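Local coordinates for cell division protein FtsX (Streptococcus pneumoniae, PDB 6HE6), which forms part of the FtsEX ABC transporter in cell division and, through its large extracellular loop, interacts with the essential peptidoglycan hydrolase PcsB, at residues V10-Y15 with N97-I102; S45-N48 with S54-F57. All blocks are in the same frame, centred on the assembly; numbering follows the deposited sequence.

Contact 1 of 2, residues V10-Y15 with N97-I102; sequences VRVVVY and NDVKTI
V99, near the start of helix 99-107, straddles V12 of strand 11-16 and V10 just before it: one methyl meets the side chain of V12, the other the backbone of V10. This is helix-on-sheet packing in a ferredoxin-like βαββαβ core, elaborated by the hairpin 26-35 and helix 60-70, whose four antiparallel strands run in the order 2-3-1-4. The contact is purely apolar, with no hydrogen bond across it. Its closest approach is methyl to methyl, V12 CG2 to V99 CG1 at 3.7 Å. The two valine side chains run past one another in opposite directions, touching through one methyl each, and V12 CG2 also comes within 4.1 Å of V99 O. The other branch, V99 CG2, lies 3.9 Å from V10 CA. V10 therefore takes part mainly through its main chain, its own methyls staying farther from the helix. One turn on, the buried I102 adds a looser touch, its CG2 standing 4.4 Å from V12 CG2; with I102 and V99 both pointing at the strand, V12 is met from two positions three residues apart on the helix.

Beyond this first shell, the strand is held by its neighbours in the sheet. V10 and V12 make backbone hydrogen bonds with A93 and V91 of strand 88-93, while V13 pairs with Q116 on the other flank. A93 also touches both V99 and I102, widening the surface beneath the helix, and V115 packs against V12. A first torsion of 155° in V99 turns CG1 toward V12 and CG2 toward the backbone of V10. The turn carrying them is closed by a backbone hydrogen bond from I102 N to D98 O, 3.0 Å long.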
ATOM      1  N   VAL A  10     -14.348   7.142  -0.893  1.00 74.95           N
ATOM      2  CA  VAL A  10     -13.979   6.486  -2.138  1.00 71.60           C
ATOM      3  C   VAL A  10     -12.594   5.869  -1.970  1.00 61.91           C
ATOM      4  O   VAL A  10     -12.035   5.285  -2.901  1.00 61.04           O
ATOM      5  CB  VAL A  10     -14.053   7.507  -3.294  1.00 70.31           C
ATOM      6  CG1 VAL A  10     -12.761   8.312  -3.456  1.00 66.98           C
ATOM      7  CG2 VAL A  10     -14.496   6.865  -4.558  1.00 71.24           C
ATOM      8  N   ARG A  11     -12.050   5.956  -0.769  1.00 61.52           N
ATOM      9  CA  ARG A  11     -10.705   5.472  -0.497  1.00 61.88           C
ATOM     10  C   ARG A  11     -10.775   4.044   0.028  1.00 64.87           C
ATOM     11  O   ARG A  11     -11.615   3.724   0.877  1.00 62.16           O
ATOM     12  CB  ARG A  11     -10.013   6.406   0.497  1.00 68.30           C
ATOM     13  CG  ARG A  11      -8.644   5.975   0.979  1.00 71.53           C
ATOM     14  CD  ARG A  11      -8.530   6.176   2.484  1.00 82.84           C
ATOM     15  NE  ARG A  11      -9.121   5.045   3.193  1.00 99.58           N
ATOM     16  CZ  ARG A  11     -10.275   5.092   3.852  1.00107.37           C
ATOM     17  NH1 ARG A  11     -10.967   6.223   3.901  1.00108.93           N
ATOM     18  NH2 ARG A  11     -10.741   4.004   4.459  1.00107.88           N
ATOM     19  N   VAL A  12      -9.923   3.178  -0.516  1.00 61.37           N
ATOM     20  CA  VAL A  12      -9.701   1.844   0.020  1.00 56.89           C
ATOM     21  C   VAL A  12      -8.204   1.673   0.209  1.00 57.61           C
ATOM     22  O   VAL A  12      -7.416   2.032  -0.673  1.00 53.60           O
ATOM     23  CB  VAL A  12     -10.258   0.735  -0.893  1.00 58.40           C
ATOM     24  CG1 VAL A  12      -9.863  -0.622  -0.367  1.00 58.63           C
ATOM     25  CG2 VAL A  12     -11.766   0.815  -0.978  1.00 69.57           C
ATOM     26  N   VAL A  13      -7.807   1.157   1.369  1.00 60.36           N
ATOM     27  CA  VAL A  13      -6.404   0.959   1.699  1.00 52.70           C
ATOM     28  C   VAL A  13      -6.133  -0.533   1.655  1.00 52.83           C
ATOM     29  O   VAL A  13      -6.857  -1.322   2.275  1.00 53.03           O
ATOM     30  CB  VAL A  13      -6.041   1.546   3.076  1.00 60.28           C
ATOM     31  CG1 VAL A  13      -4.568   1.361   3.344  1.00 51.78           C
ATOM     32  CG2 VAL A  13      -6.403   3.009   3.138  1.00 63.73           C
ATOM     33  N   VAL A  14      -5.112  -0.918   0.904  1.00 55.98           N
ATOM     34  CA  VAL A  14      -4.770  -2.310   0.676  1.00 57.87           C
ATOM     35  C   VAL A  14      -3.390  -2.547   1.272  1.00 57.02           C
ATOM     36  O   VAL A  14      -2.396  -2.020   0.765  1.00 54.25           O
ATOM     37  CB  VAL A  14      -4.797  -2.661  -0.814  1.00 53.51           C
ATOM     38  CG1 VAL A  14      -4.390  -4.122  -1.018  1.00 51.00           C
ATOM     39  CG2 VAL A  14      -6.166  -2.420  -1.370  1.00 49.82           C
ATOM     40  N   TYR A  15      -3.323  -3.343   2.342  1.00 53.67           N
ATOM     41  CA  TYR A  15      -2.068  -3.611   3.040  1.00 57.26           C
ATOM     42  C   TYR A  15      -1.385  -4.839   2.464  1.00 57.09           C
ATOM     43  O   TYR A  15      -2.035  -5.848   2.191  1.00 63.07           O
ATOM     44  CB  TYR A  15      -2.310  -3.801   4.540  1.00 58.86           C
ATOM     45  CG  TYR A  15      -2.827  -2.552   5.176  1.00 54.61           C
ATOM     46  CD1 TYR A  15      -1.967  -1.525   5.513  1.00 51.82           C
ATOM     47  CD2 TYR A  15      -4.177  -2.374   5.402  1.00 60.68           C
ATOM     48  CE1 TYR A  15      -2.435  -0.356   6.073  1.00 55.51           C
ATOM     49  CE2 TYR A  15      -4.653  -1.213   5.964  1.00 60.60           C
ATOM     50  CZ  TYR A  15      -3.774  -0.205   6.292  1.00 58.23           C
ATOM     51  OH  TYR A  15      -4.244   0.951   6.857  1.00 68.65           O
ATOM     52  N   ASN A  97     -20.168   3.606  -4.228  1.00 69.96           N
ATOM     53  CA  ASN A  97     -20.807   2.293  -4.235  1.00 66.62           C
ATOM     54  C   ASN A  97     -19.884   1.176  -4.710  1.00 70.04           C
ATOM     55  O   ASN A  97     -20.160   0.005  -4.422  1.00 69.91           O
ATOM     56  CB  ASN A  97     -22.067   2.337  -5.100  1.00 62.66           C
ATOM     57  CG  ASN A  97     -23.215   3.027  -4.397  1.00 72.11           C
ATOM     58  OD1 ASN A  97     -23.137   3.316  -3.201  1.00 73.62           O
ATOM     59  ND2 ASN A  97     -24.279   3.320  -5.136  1.00 82.23           N
ATOM     60  N   ASP A  98     -18.812   1.504  -5.438  1.00 62.59           N
ATOM     61  CA  ASP A  98     -17.843   0.510  -5.890  1.00 62.72           C
ATOM     62  C   ASP A  98     -16.892   0.055  -4.794  1.00 61.58           C
ATOM     63  O   ASP A  98     -16.149  -0.918  -5.004  1.00 62.11           O
ATOM     64  CB  ASP A  98     -17.001   1.057  -7.052  1.00 60.22           C
ATOM     65  CG  ASP A  98     -17.836   1.489  -8.239  1.00 68.76           C
ATOM     66  OD1 ASP A  98     -18.792   0.781  -8.605  1.00 76.88           O
ATOM     67  OD2 ASP A  98     -17.516   2.541  -8.822  1.00 75.02           O
ATOM     68  N   VAL A  99     -16.886   0.729  -3.645  1.00 62.01           N
ATOM     69  CA  VAL A  99     -15.845   0.503  -2.643  1.00 64.21           C
ATOM     70  C   VAL A  99     -15.942  -0.902  -2.066  1.00 69.76           C
ATOM     71  O   VAL A  99     -14.934  -1.603  -1.929  1.00 74.00           O
ATOM     72  CB  VAL A  99     -15.934   1.562  -1.530  1.00 71.31           C
ATOM     73  CG1 VAL A  99     -15.334   1.027  -0.224  1.00 71.02           C
ATOM     74  CG2 VAL A  99     -15.270   2.848  -1.955  1.00 69.89           C
ATOM     75  N   LYS A 100     -17.153  -1.337  -1.709  1.00 67.04           N
ATOM     76  CA  LYS A 100     -17.284  -2.637  -1.059  1.00 68.05           C
ATOM     77  C   LYS A 100     -16.876  -3.765  -1.995  1.00 67.24           C
ATOM     78  O   LYS A 100     -16.248  -4.740  -1.567  1.00 72.42           O
ATOM     79  CB  LYS A 100     -18.710  -2.842  -0.523  1.00 77.32           C
ATOM     80  CG  LYS A 100     -18.714  -3.210   0.966  1.00 91.48           C
ATOM     81  CD  LYS A 100     -20.057  -3.007   1.669  1.00101.66           C
ATOM     82  CE  LYS A 100     -20.044  -1.760   2.568  1.00101.97           C
ATOM     83  NZ  LYS A 100     -21.303  -1.607   3.373  1.00102.25           N
ATOM     84  N   THR A 101     -17.188  -3.633  -3.285  1.00 65.04           N
ATOM     85  CA  THR A 101     -16.753  -4.643  -4.241  1.00 63.82           C
ATOM     86  C   THR A 101     -15.234  -4.650  -4.381  1.00 64.59           C
ATOM     87  O   THR A 101     -14.611  -5.719  -4.403  1.00 65.65           O
ATOM     88  CB  THR A 101     -17.414  -4.403  -5.597  1.00 72.55           C
ATOM     89  OG1 THR A 101     -18.838  -4.411  -5.445  1.00 83.55           O
ATOM     90  CG2 THR A 101     -17.014  -5.499  -6.586  1.00 78.50           C
ATOM     91  N   ILE A 102     -14.622  -3.462  -4.471  1.00 62.98           N
ATOM     92  CA  ILE A 102     -13.171  -3.357  -4.635  1.00 60.54           C
ATOM     93  C   ILE A 102     -12.454  -4.001  -3.454  1.00 57.49           C
ATOM     94  O   ILE A 102     -11.516  -4.794  -3.618  1.00 54.47           O
ATOM     95  CB  ILE A 102     -12.757  -1.882  -4.808  1.00 53.93           C
ATOM     96  CG1 ILE A 102     -13.058  -1.398  -6.222  1.00 57.73           C
ATOM     97  CG2 ILE A 102     -11.277  -1.690  -4.519  1.00 48.24           C
ATOM     98  CD1 ILE A 102     -13.136   0.118  -6.325  1.00 56.88           C
TER

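Contact 2 of 2, residues S45-N48 with S54-F57; sequences SLKN and SVTF
L46 and V55 touch each other beside Y89 of strand 88-93, which both side chains also contact, and the ring of Y89 in turn meets that of F57, the two planes inclined at about 60°. The C-terminal part of helix 41-47 here packs against strand 52-58, an outermost strand of the ferredoxin-like sheet, joining the first helix of the βαββαβ order to the strand that follows it. No hydrogen bond crosses the contact.

V55 divides its two methyls between successive helix residues. CG2 receives L46, the two side chains crossing at about a right angle. L46 is buried and points toward the strand; besides Y89 it touches V14 and V91, so its isobutyl group reaches strands 88-93 and 11-16 as well. CG1 of V55 instead faces the aliphatic part of K47, at the exposed border of the contact. A bend at chi2 (71°) brings the lysine methylenes over this methyl. K47 CD is modelled 3.3 Å from V55 CG1, shorter than two such carbons normally approach, so the exact placement is doubtful. The lysine NZ makes a weak hydrogen bond with Y43 OH, one turn back along the helix.

Strand 52-58 is paired on one flank, S54 and T56 exchanging backbone hydrogen bonds with E92 and I90. The side chain of S54 points away from the helix, and its OG is hydrogen-bonded to E92 OE1. On the helix-facing side, the buried part of the contact rests on L46 CD1, 4.0 Å from V55 CG2.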
ATOM      1  N   SER A  45      -3.030  -6.011 -10.399  1.00 50.80           N
ATOM      2  CA  SER A  45      -4.360  -6.577 -10.178  1.00 57.31           C
ATOM      3  C   SER A  45      -5.344  -5.514  -9.716  1.00 58.73           C
ATOM      4  O   SER A  45      -6.510  -5.519 -10.125  1.00 53.66           O
ATOM      5  CB  SER A  45      -4.281  -7.700  -9.147  1.00 58.45           C
ATOM      6  OG  SER A  45      -3.386  -8.706  -9.585  1.00 58.72           O
ATOM      7  N   LEU A  46      -4.899  -4.612  -8.839  1.00 56.44           N
ATOM      8  CA  LEU A  46      -5.733  -3.484  -8.439  1.00 49.93           C
ATOM      9  C   LEU A  46      -6.006  -2.560  -9.623  1.00 49.94           C
ATOM     10  O   LEU A  46      -7.163  -2.241  -9.919  1.00 52.73           O
ATOM     11  CB  LEU A  46      -5.059  -2.711  -7.292  1.00 49.54           C
ATOM     12  CG  LEU A  46      -4.808  -3.443  -5.964  1.00 50.76           C
ATOM     13  CD1 LEU A  46      -3.908  -2.618  -5.036  1.00 45.74           C
ATOM     14  CD2 LEU A  46      -6.128  -3.709  -5.276  1.00 47.47           C
ATOM     15  N   LYS A  47      -4.948  -2.144 -10.330  1.00 49.14           N
ATOM     16  CA  LYS A  47      -5.069  -1.256 -11.488  1.00 60.87           C
ATOM     17  C   LYS A  47      -5.943  -1.847 -12.596  1.00 71.07           C
ATOM     18  O   LYS A  47      -6.542  -1.094 -13.374  1.00 77.31           O
ATOM     19  CB  LYS A  47      -3.660  -0.933 -12.016  1.00 60.66           C
ATOM     20  CG  LYS A  47      -3.517   0.383 -12.770  1.00 67.36           C
ATOM     21  CD  LYS A  47      -3.618   1.561 -11.837  1.00 57.76           C
ATOM     22  CE  LYS A  47      -4.071   2.845 -12.516  1.00 59.19           C
ATOM     23  NZ  LYS A  47      -2.964   3.583 -13.133  1.00 65.23           N
ATOM     24  N   ASN A  48      -6.055  -3.171 -12.669  1.00 68.52           N
ATOM     25  CA  ASN A  48      -6.875  -3.815 -13.684  1.00 71.13           C
ATOM     26  C   ASN A  48      -8.362  -3.797 -13.361  1.00 68.81           C
ATOM     27  O   ASN A  48      -9.163  -4.142 -14.232  1.00 73.58           O
ATOM     28  CB  ASN A  48      -6.431  -5.264 -13.881  1.00 79.41           C
ATOM     29  CG  ASN A  48      -5.256  -5.388 -14.819  1.00 89.41           C
ATOM     30  OD1 ASN A  48      -4.925  -4.449 -15.544  1.00 92.59           O
ATOM     31  ND2 ASN A  48      -4.617  -6.554 -14.816  1.00 92.20           N
ATOM     32  N   SER A  54      -7.246   5.172  -9.348  1.00 52.38           N
ATOM     33  CA  SER A  54      -5.816   5.341  -9.124  1.00 55.55           C
ATOM     34  C   SER A  54      -5.378   4.445  -7.972  1.00 56.41           C
ATOM     35  O   SER A  54      -6.164   4.138  -7.072  1.00 54.20           O
ATOM     36  CB  SER A  54      -5.477   6.805  -8.825  1.00 52.63           C
ATOM     37  OG  SER A  54      -6.032   7.187  -7.579  1.00 49.32           O
ATOM     38  N   VAL A  55      -4.114   4.020  -8.012  1.00 43.08           N
ATOM     39  CA  VAL A  55      -3.540   3.209  -6.949  1.00 51.04           C
ATOM     40  C   VAL A  55      -2.126   3.720  -6.698  1.00 52.02           C
ATOM     41  O   VAL A  55      -1.280   3.711  -7.601  1.00 51.40           O
ATOM     42  CB  VAL A  55      -3.542   1.715  -7.290  1.00 54.56           C
ATOM     43  CG1 VAL A  55      -3.024   1.534  -8.631  1.00 64.86           C
ATOM     44  CG2 VAL A  55      -2.667   0.919  -6.333  1.00 45.08           C
ATOM     45  N   THR A  56      -1.885   4.193  -5.486  1.00 47.03           N
ATOM     46  CA  THR A  56      -0.679   4.923  -5.124  1.00 37.94           C
ATOM     47  C   THR A  56       0.017   4.218  -3.971  1.00 40.92           C
ATOM     48  O   THR A  56      -0.598   3.991  -2.925  1.00 47.66           O
ATOM     49  CB  THR A  56      -1.046   6.355  -4.720  1.00 49.37           C
ATOM     50  OG1 THR A  56      -1.780   6.978  -5.787  1.00 51.24           O
ATOM     51  CG2 THR A  56       0.190   7.151  -4.423  1.00 53.34           C
ATOM     52  N   PHE A  57       1.291   3.864  -4.158  1.00 47.37           N
ATOM     53  CA  PHE A  57       2.052   3.234  -3.089  1.00 48.48           C
ATOM     54  C   PHE A  57       2.250   4.177  -1.901  1.00 56.69           C
ATOM     55  O   PHE A  57       2.620   5.342  -2.068  1.00 53.36           O
ATOM     56  CB  PHE A  57       3.432   2.775  -3.598  1.00 49.21           C
ATOM     57  CG  PHE A  57       4.168   1.865  -2.633  1.00 47.75           C
ATOM     58  CD1 PHE A  57       3.600   0.674  -2.209  1.00 46.21           C
ATOM     59  CD2 PHE A  57       5.424   2.203  -2.152  1.00 53.24           C
ATOM     60  CE1 PHE A  57       4.279  -0.163  -1.322  1.00 53.72           C
ATOM     61  CE2 PHE A  57       6.095   1.379  -1.286  1.00 55.99           C
ATOM     62  CZ  PHE A  57       5.522   0.195  -0.863  1.00 56.49           C
TER

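Contacts 1 and 2 join the two helices of the βαββαβ unit to the same four-stranded sheet, their centres about 11 Å apart. Both segments of contact 2 fall in the sequence between the two segments of contact 1. They also touch directly: V14, two residues along the strand from V12, brings its CG2 to 4.1 Å from CD2 of L46, the branch of that leucine not used against V55. Strand 11-16 thus meets both helices. The dodecane-trimethylamine pocket, formed by Y64, F78, E79, D81, N83 and P84, includes no residue of either contact; Y64 belongs to helix 60-70, which follows strand 52-58.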